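Local coordinates for protein glutathione S-transferase (Vibrio parahaemolyticus, PDB 7MIQ) that probably catalyses the conjugation of glutathione to electrophilic substrates, as a Gtt2-class glutathione S-transferase with a thioredoxin-like N-terminal domain, at residues A7-P10 against S11-R14; S16-L19 against K20-G24; V101-Q104 against G105-A109. All blocks are in the same frame, centred on the assembly; numbering follows the deposited sequence. Where two conformers were deposited one is given.

Contact 1 of 3, residues A7-P10 against S11-R14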
loop_
_atom_site.group_PDB
_atom_site.type_symbol
_atom_site.label_atom_id
_atom_site.label_comp_id
_atom_site.label_asym_id
_atom_site.label_seq_id
_atom_site.Cartn_x
_atom_site.Cartn_y
_atom_site.Cartn_z
ATOM N N ALA A 7 -22.966 -4.212 -3.999
ATOM C CA ALA A 7 -23.726 -4.782 -2.890
ATOM C C ALA A 7 -22.865 -5.652 -1.982
ATOM O O ALA A 7 -23.011 -5.605 -0.754
ATOM C CB ALA A 7 -24.909 -5.588 -3.428
ATOM N N MET A 8 -21.974 -6.464 -2.556
ATOM C CA MET A 8 -21.268 -7.476 -1.765
ATOM C C MET A 8 -19.902 -7.704 -2.416
ATOM O O MET A 8 -19.711 -8.632 -3.207
ATOM C CB MET A 8 -22.075 -8.769 -1.673
ATOM C CG MET A 8 -21.443 -9.879 -0.841
ATOM S SD MET A 8 -21.231 -9.454 0.898
ATOM C CE MET A 8 -22.925 -9.409 1.464
ATOM N N THR A 9 -18.950 -6.831 -2.092
ATOM C CA THR A 9 -17.609 -6.969 -2.624
ATOM C C THR A 9 -16.615 -6.607 -1.528
ATOM O O THR A 9 -16.892 -5.726 -0.699
ATOM C CB THR A 9 -17.388 -6.096 -3.872
ATOM O OG1 THR A 9 -16.172 -6.484 -4.525
ATOM C CG2 THR A 9 -17.310 -4.634 -3.514
ATOM N N PRO A 10 -15.476 -7.300 -1.476
ATOM C CA PRO A 10 -14.541 -7.093 -0.354
ATOM C C PRO A 10 -14.032 -5.669 -0.205
ATOM O O PRO A 10 -13.926 -5.180 0.926
ATOM C CB PRO A 10 -13.399 -8.068 -0.676
ATOM C CG PRO A 10 -14.043 -9.138 -1.497
ATOM C CD PRO A 10 -15.071 -8.428 -2.333
ATOM N N SER A 11 -13.716 -4.990 -1.313
ATOM C CA SER A 11 -13.160 -3.643 -1.219
ATOM C C SER A 11 -14.139 -2.685 -0.551
ATOM O O SER A 11 -13.737 -1.821 0.239
ATOM C CB SER A 11 -12.773 -3.138 -2.611
ATOM O OG SER A 11 -13.899 -3.124 -3.475
ATOM N N CYS A 12 -15.432 -2.827 -0.849
ATOM C CA CYS A 12 -16.431 -1.970 -0.220
ATOM C C CYS A 12 -16.698 -2.383 1.223
ATOM O O CYS A 12 -16.939 -1.524 2.081
ATOM C CB CYS A 12 -17.726 -1.987 -1.037
ATOM S SG CYS A 12 -17.534 -1.305 -2.705
ATOM N N LYS A 13 -16.657 -3.687 1.514
ATOM C CA LYS A 13 -16.827 -4.140 2.892
ATOM C C LYS A 13 -15.701 -3.648 3.794
ATOM O O LYS A 13 -15.901 -3.490 5.003
ATOM C CB LYS A 13 -16.908 -5.668 2.946
ATOM C CG LYS A 13 -18.230 -6.253 2.455
ATOM C CD LYS A 13 -19.406 -5.739 3.272
ATOM C CE LYS A 13 -20.702 -6.416 2.853
ATOM N NZ LYS A 13 -21.860 -5.972 3.675
ATOM N N ARG A 14 -14.507 -3.421 3.238
ATOM C CA ARG A 14 -13.432 -2.848 4.041
ATOM C C ARG A 14 -13.847 -1.499 4.614
ATOM O O ARG A 14 -13.567 -1.196 5.781
ATOM C CB ARG A 14 -12.158 -2.707 3.207
ATOM C CG ARG A 14 -11.494 -4.031 2.847
ATOM C CD ARG A 14 -10.298 -3.808 1.934
ATOM N NE ARG A 14 -9.123 -3.341 2.663
ATOM C CZ ARG A 14 -7.956 -3.067 2.097
ATOM N NH1 ARG A 14 -7.782 -3.166 0.789
ATOM N NH2 ARG A 14 -6.939 -2.682 2.862
HETATM O O HOH W 1 -22.546 -3.896 1.708
HETATM O O HOH W 2 -13.344 -6.083 -3.995
#
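M8 and K13 meet because both side chains are bent. They do so at the N-terminus of helix 10-22, the first helix of the thioredoxin-like domain, with T9 at the N-cap. The M8 chain turns at chi2 and again at chi3 (69°), which brings its end round to the lysine. K13 bends at chi2 (-59°) and then runs straight. The result is an oblique crossing in which M8 SD lies 3.7 Å from K13 CE. The loop that carries M8 follows strand 2-5.

The T9 side chain makes no capping bond. Its carbonyl does the work: K13 N donates to T9 O at 3.0 Å and 161°, while C12 N gives T9 O a second, weak bond. One residue on, R14 N donates to P10 O at 3.0 Å. P10 starts the helix, and its ring packs on helices 162-177 and 207-210.

T9 was modelled in two conformers, and in the one described CG2 faces the C12 side chain, while OG1 binds N38. In this conformer a water also bridges T9 OG1 and S11 N, accepting from S11 N at 2.9 Å. S11 OG binds V52 O. In glutathione S-transferases the start of this helix borders the glutathione site.

R14 reaches away from the loop into the C-terminal domain. Its NH2 forms a salt bridge with E102, in the conformer given, and a hydrogen bond with T166, which together would limit rotation of the guanidinium.

Back at the loop, a second water ties the lysine tip to the backbone. It donates to A7 O at 3.0 Å and accepts from K13 NZ at 2.9 Å.

Contact 2 of 3, residues S16-L19 against K20-G24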
loop_
_atom_site.group_PDB
_atom_site.type_symbol
_atom_site.label_atom_id
_atom_site.label_comp_id
_atom_site.label_asym_id
_atom_site.label_seq_id
_atom_site.Cartn_x
_atom_site.Cartn_y
_atom_site.Cartn_z
ATOM N N SER A 16 -17.104 -0.446 4.884
ATOM C CA SER A 16 -18.314 -0.610 5.689
ATOM C C SER A 16 -17.985 -1.016 7.119
ATOM O O SER A 16 -18.577 -0.494 8.071
ATOM C CB SER A 16 -19.242 -1.648 5.051
ATOM O OG SER A 16 -19.809 -1.169 3.846
ATOM N N ILE A 17 -17.056 -1.959 7.292
ATOM C CA ILE A 17 -16.678 -2.394 8.634
ATOM C C ILE A 17 -16.014 -1.253 9.398
ATOM O O ILE A 17 -16.297 -1.027 10.581
ATOM C CB ILE A 17 -15.763 -3.627 8.546
ATOM C CG1 ILE A 17 -16.518 -4.811 7.935
ATOM C CG2 ILE A 17 -15.205 -3.990 9.918
ATOM C CD1 ILE A 17 -15.600 -5.964 7.542
ATOM N N PHE A 18 -15.120 -0.519 8.729
ATOM C CA PHE A 18 -14.452 0.618 9.358
ATOM C C PHE A 18 -15.463 1.662 9.817
ATOM O O PHE A 18 -15.377 2.177 10.938
ATOM C CB PHE A 18 -13.457 1.225 8.369
ATOM C CG PHE A 18 -12.506 2.218 8.979
ATOM C CD1 PHE A 18 -12.892 3.531 9.198
ATOM C CD2 PHE A 18 -11.213 1.842 9.303
ATOM C CE1 PHE A 18 -12.008 4.447 9.747
ATOM C CE2 PHE A 18 -10.323 2.752 9.851
ATOM C CZ PHE A 18 -10.721 4.055 10.076
ATOM N N LEU A 19 -16.435 1.980 8.963
ATOM C CA LEU A 19 -17.445 2.968 9.320
ATOM C C LEU A 19 -18.253 2.513 10.530
ATOM O O LEU A 19 -18.556 3.316 11.421
ATOM C CB LEU A 19 -18.353 3.228 8.119
ATOM C CG LEU A 19 -19.147 4.530 8.090
ATOM C CD1 LEU A 19 -18.231 5.721 8.314
ATOM C CD2 LEU A 19 -19.867 4.651 6.761
ATOM N N LYS A 20 -18.595 1.222 10.592
ATOM C CA LYS A 20 -19.312 0.714 11.757
ATOM C C LYS A 20 -18.460 0.792 13.017
ATOM O O LYS A 20 -18.970 1.129 14.093
ATOM C CB LYS A 20 -19.774 -0.724 11.515
ATOM C CG LYS A 20 -21.070 -0.848 10.736
ATOM C CD LYS A 20 -21.451 -2.311 10.546
ATOM C CE LYS A 20 -22.765 -2.449 9.795
ATOM N NZ LYS A 20 -23.081 -3.873 9.486
ATOM N N GLU A 21 -17.163 0.479 12.911
ATOM C CA GLU A 21 -16.289 0.523 14.083
ATOM C C GLU A 21 -16.265 1.917 14.699
ATOM O O GLU A 21 -16.371 2.069 15.921
ATOM C CB GLU A 21 -14.870 0.080 13.711
ATOM C CG GLU A 21 -14.673 -1.430 13.571
ATOM C CD GLU A 21 -14.720 -2.166 14.908
ATOM O OE1 GLU A 21 -14.605 -1.510 15.969
ATOM O OE2 GLU A 21 -14.867 -3.403 14.896
ATOM N N ILE A 22 -16.132 2.956 13.867
ATOM C CA ILE A 22 -15.995 4.312 14.391
ATOM C C ILE A 22 -17.337 4.980 14.652
ATOM O O ILE A 22 -17.365 6.119 15.139
ATOM C CB ILE A 22 -15.146 5.187 13.446
ATOM C CG1 ILE A 22 -15.859 5.392 12.105
ATOM C CG2 ILE A 22 -13.771 4.560 13.242
ATOM C CD1 ILE A 22 -15.076 6.265 11.137
ATOM N N GLY A 23 -18.447 4.311 14.355
ATOM C CA GLY A 23 -19.749 4.867 14.656
ATOM C C GLY A 23 -20.211 5.945 13.708
ATOM O O GLY A 23 -21.021 6.793 14.095
ATOM N N GLY A 24 -19.718 5.940 12.471
ATOM C CA GLY A 24 -20.110 6.920 11.486
ATOM C C GLY A 24 -21.228 6.410 10.596
ATOM O O GLY A 24 -21.462 5.210 10.482
#
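A Schellman motif closes helix 10-22 here, at the helical step of the beta-alpha-beta unit formed with strands 2-5 and 27-30. L19 and G24 meet across it. G24 N donates to L19 O at 3.1 Å, and inside this loop G23 N donates to K20 O. G23 has a positive phi (77°), which takes the chain out of the helix and brings G24 against L19.

Ordinary helix bonds lead up to the cap: K20 N to S16 O, E21 N to I17 O at 2.9 Å, and I22 N to F18 O.

On the buried side, I22 CD1 meets the F18 ring at a slant, 3.8 Å from F18 CE1, and I22 CG2 is almost as near. The F18 ring also packs on helices 66-76 and 162-177.

E21 points its carboxylate away from the turn to a salt bridge with R199. S16 OG binds R28, on strand 27-30.

L19 has CG anti to the backbone N (chi1 -159°), which directs the isobutyl group to the glycine. Its CG lies 3.4 Å from G24 O, and its CD1 3.8 Å from G24 C.

Contact 3 of 3, residues V101-Q104 against G105-A109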
loop_
_atom_site.group_PDB
_atom_site.type_symbol
_atom_site.label_atom_id
_atom_site.label_comp_id
_atom_site.label_asym_id
_atom_site.label_seq_id
_atom_site.Cartn_x
_atom_site.Cartn_y
_atom_site.Cartn_z
ATOM N N VAL A 101 0.521 -7.217 5.227
ATOM C CA VAL A 101 -0.691 -8.012 5.021
ATOM C C VAL A 101 -1.267 -7.776 3.625
ATOM O O VAL A 101 -1.734 -8.712 2.965
ATOM C CB VAL A 101 -1.728 -7.709 6.125
ATOM C CG1 VAL A 101 -3.079 -8.321 5.779
ATOM C CG2 VAL A 101 -1.245 -8.230 7.480
ATOM N N GLU A 102 -1.250 -6.528 3.153
ATOM C CA GLU A 102 -1.841 -6.202 1.830
ATOM C C GLU A 102 -1.010 -6.832 0.701
ATOM O O GLU A 102 -1.580 -7.609 -0.048
ATOM C CB GLU A 102 -2.000 -4.700 1.637
ATOM C CG GLU A 102 -3.205 -4.129 2.340
ATOM C CD GLU A 102 -3.286 -2.622 2.219
ATOM O OE1 GLU A 102 -2.279 -1.948 2.508
ATOM O OE2 GLU A 102 -4.346 -2.136 1.834
ATOM N N PHE A 103 0.293 -6.552 0.609
ATOM C CA PHE A 103 1.105 -7.139 -0.463
ATOM C C PHE A 103 1.199 -8.656 -0.339
ATOM O O PHE A 103 0.824 -9.391 -1.258
ATOM C CB PHE A 103 2.518 -6.555 -0.477
ATOM C CG PHE A 103 3.286 -6.872 -1.729
ATOM C CD1 PHE A 103 3.003 -6.210 -2.914
ATOM C CD2 PHE A 103 4.284 -7.833 -1.725
ATOM C CE1 PHE A 103 3.703 -6.498 -4.069
ATOM C CE2 PHE A 103 4.989 -8.126 -2.879
ATOM C CZ PHE A 103 4.697 -7.458 -4.053
ATOM N N GLN A 104 1.739 -9.141 0.780
ATOM C CA GLN A 104 2.049 -10.560 0.895
ATOM C C GLN A 104 0.813 -11.419 1.119
ATOM O O GLN A 104 0.878 -12.636 0.919
ATOM C CB GLN A 104 3.062 -10.782 2.022
ATOM C CG GLN A 104 4.340 -9.963 1.850
ATOM C CD GLN A 104 5.314 -10.122 3.003
ATOM O OE1 GLN A 104 5.429 -11.200 3.587
ATOM N NE2 GLN A 104 6.022 -9.043 3.337
ATOM N N GLY A 105 -0.310 -10.823 1.513
ATOM C CA GLY A 105 -1.504 -11.601 1.771
ATOM C C GLY A 105 -2.683 -11.264 0.878
ATOM O O GLY A 105 -3.034 -12.045 -0.012
ATOM N N LEU A 106 -3.295 -10.098 1.108
ATOM C CA LEU A 106 -4.549 -9.758 0.439
ATOM C C LEU A 106 -4.384 -9.716 -1.074
ATOM O O LEU A 106 -5.159 -10.336 -1.810
ATOM C CB LEU A 106 -5.070 -8.415 0.953
ATOM C CG LEU A 106 -6.424 -7.988 0.389
ATOM C CD1 LEU A 106 -7.490 -9.036 0.695
ATOM C CD2 LEU A 106 -6.830 -6.631 0.944
ATOM N N TYR A 107 -3.386 -8.972 -1.558
ATOM C CA TYR A 107 -3.193 -8.840 -2.999
ATOM C C TYR A 107 -2.951 -10.197 -3.650
ATOM O O TYR A 107 -3.497 -10.488 -4.722
ATOM C CB TYR A 107 -2.025 -7.895 -3.287
ATOM C CG TYR A 107 -2.240 -6.442 -2.911
ATOM C CD1 TYR A 107 -3.514 -5.931 -2.687
ATOM C CD2 TYR A 107 -1.156 -5.577 -2.792
ATOM C CE1 TYR A 107 -3.700 -4.597 -2.348
ATOM C CE2 TYR A 107 -1.331 -4.247 -2.455
ATOM C CZ TYR A 107 -2.603 -3.761 -2.235
ATOM O OH TYR A 107 -2.772 -2.435 -1.900
ATOM N N ALA A 108 -2.133 -11.043 -3.019
ATOM C CA ALA A 108 -1.899 -12.381 -3.551
ATOM C C ALA A 108 -3.169 -13.223 -3.532
ATOM O O ALA A 108 -3.378 -14.047 -4.431
ATOM C CB ALA A 108 -0.788 -13.073 -2.763
ATOM N N ALA A 109 -4.027 -13.033 -2.525
ATOM C CA ALA A 109 -5.280 -13.779 -2.473
ATOM C C ALA A 109 -6.233 -13.333 -3.574
ATOM O O ALA A 109 -6.906 -14.165 -4.193
ATOM C CB ALA A 109 -5.933 -13.621 -1.100
HETATM O O HOH W 3 -0.399 -1.531 0.404
#
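The tight part of this contact is the backbone of a pi-type turn in helix 88-114, where E102 and Y107 meet. Y107 N donates to E102 O at 2.7 Å, nearly straight at 172°. L106 N reaches V101 O at 2.8 Å, again five residues back. G105 N gives V101 O only a weak bond. The wider turn thus shifts the bonding from four residues to five.

Y107 CG is anti to its carbonyl carbon (chi1 -67°), which folds the ring back along the preceding turn. E102 O sits over one face of the ring, 3.2 Å from Y107 CG. Farther out, E102 CB makes a CH-pi contact with the same ring, 4.2 Å from its centroid. The carboxylate and ring planes are 28° apart.

The outer side is looser. F103 is exposed within the assembly, and its CD1 stays 4.2 Å from Y107 CD2. A water donates to E102 OE1 at 2.9 Å and has a long, weak link to Y107 OH. E102 was modelled in two conformers, so the details of its tip hold for one.

On the buried inner side, L106 and A109 pack against F173 of helix 162-177. At the dimer interface, Y107 makes a T-shaped stack with F103 of the second subunit.

In the conformer given, E102 OE2 pairs with R99 of the second subunit as well as with its same-chain partner R14. Two arginines at one carboxylate oxygen would favour its ionised form, and would link the N-terminal domain and the second subunit through helix 88-114.

In the fold
The three contacts come in series along the chain. Contacts 1 and 2 share helix 10-22 of the thioredoxin-like domain: contact 1 forms its start and contact 2 its end, with centres 13 Å apart. Contact 3 lies in the C-terminal domain, on helix 88-114. Its centre is 16 Å from that of contact 1 and 23 Å from that of contact 2, on the opposite side of the chain's centre from the latter. Contacts 1 and 3 touch through the R14-E102 salt bridge and packing of R14 NH1 on L106 CD2. Contacts 2 and 3 do not touch; their nearest atoms are about 11 Å apart. E102 also pairs with R99 of the second subunit, so the domain joint lies beside the dimer interface.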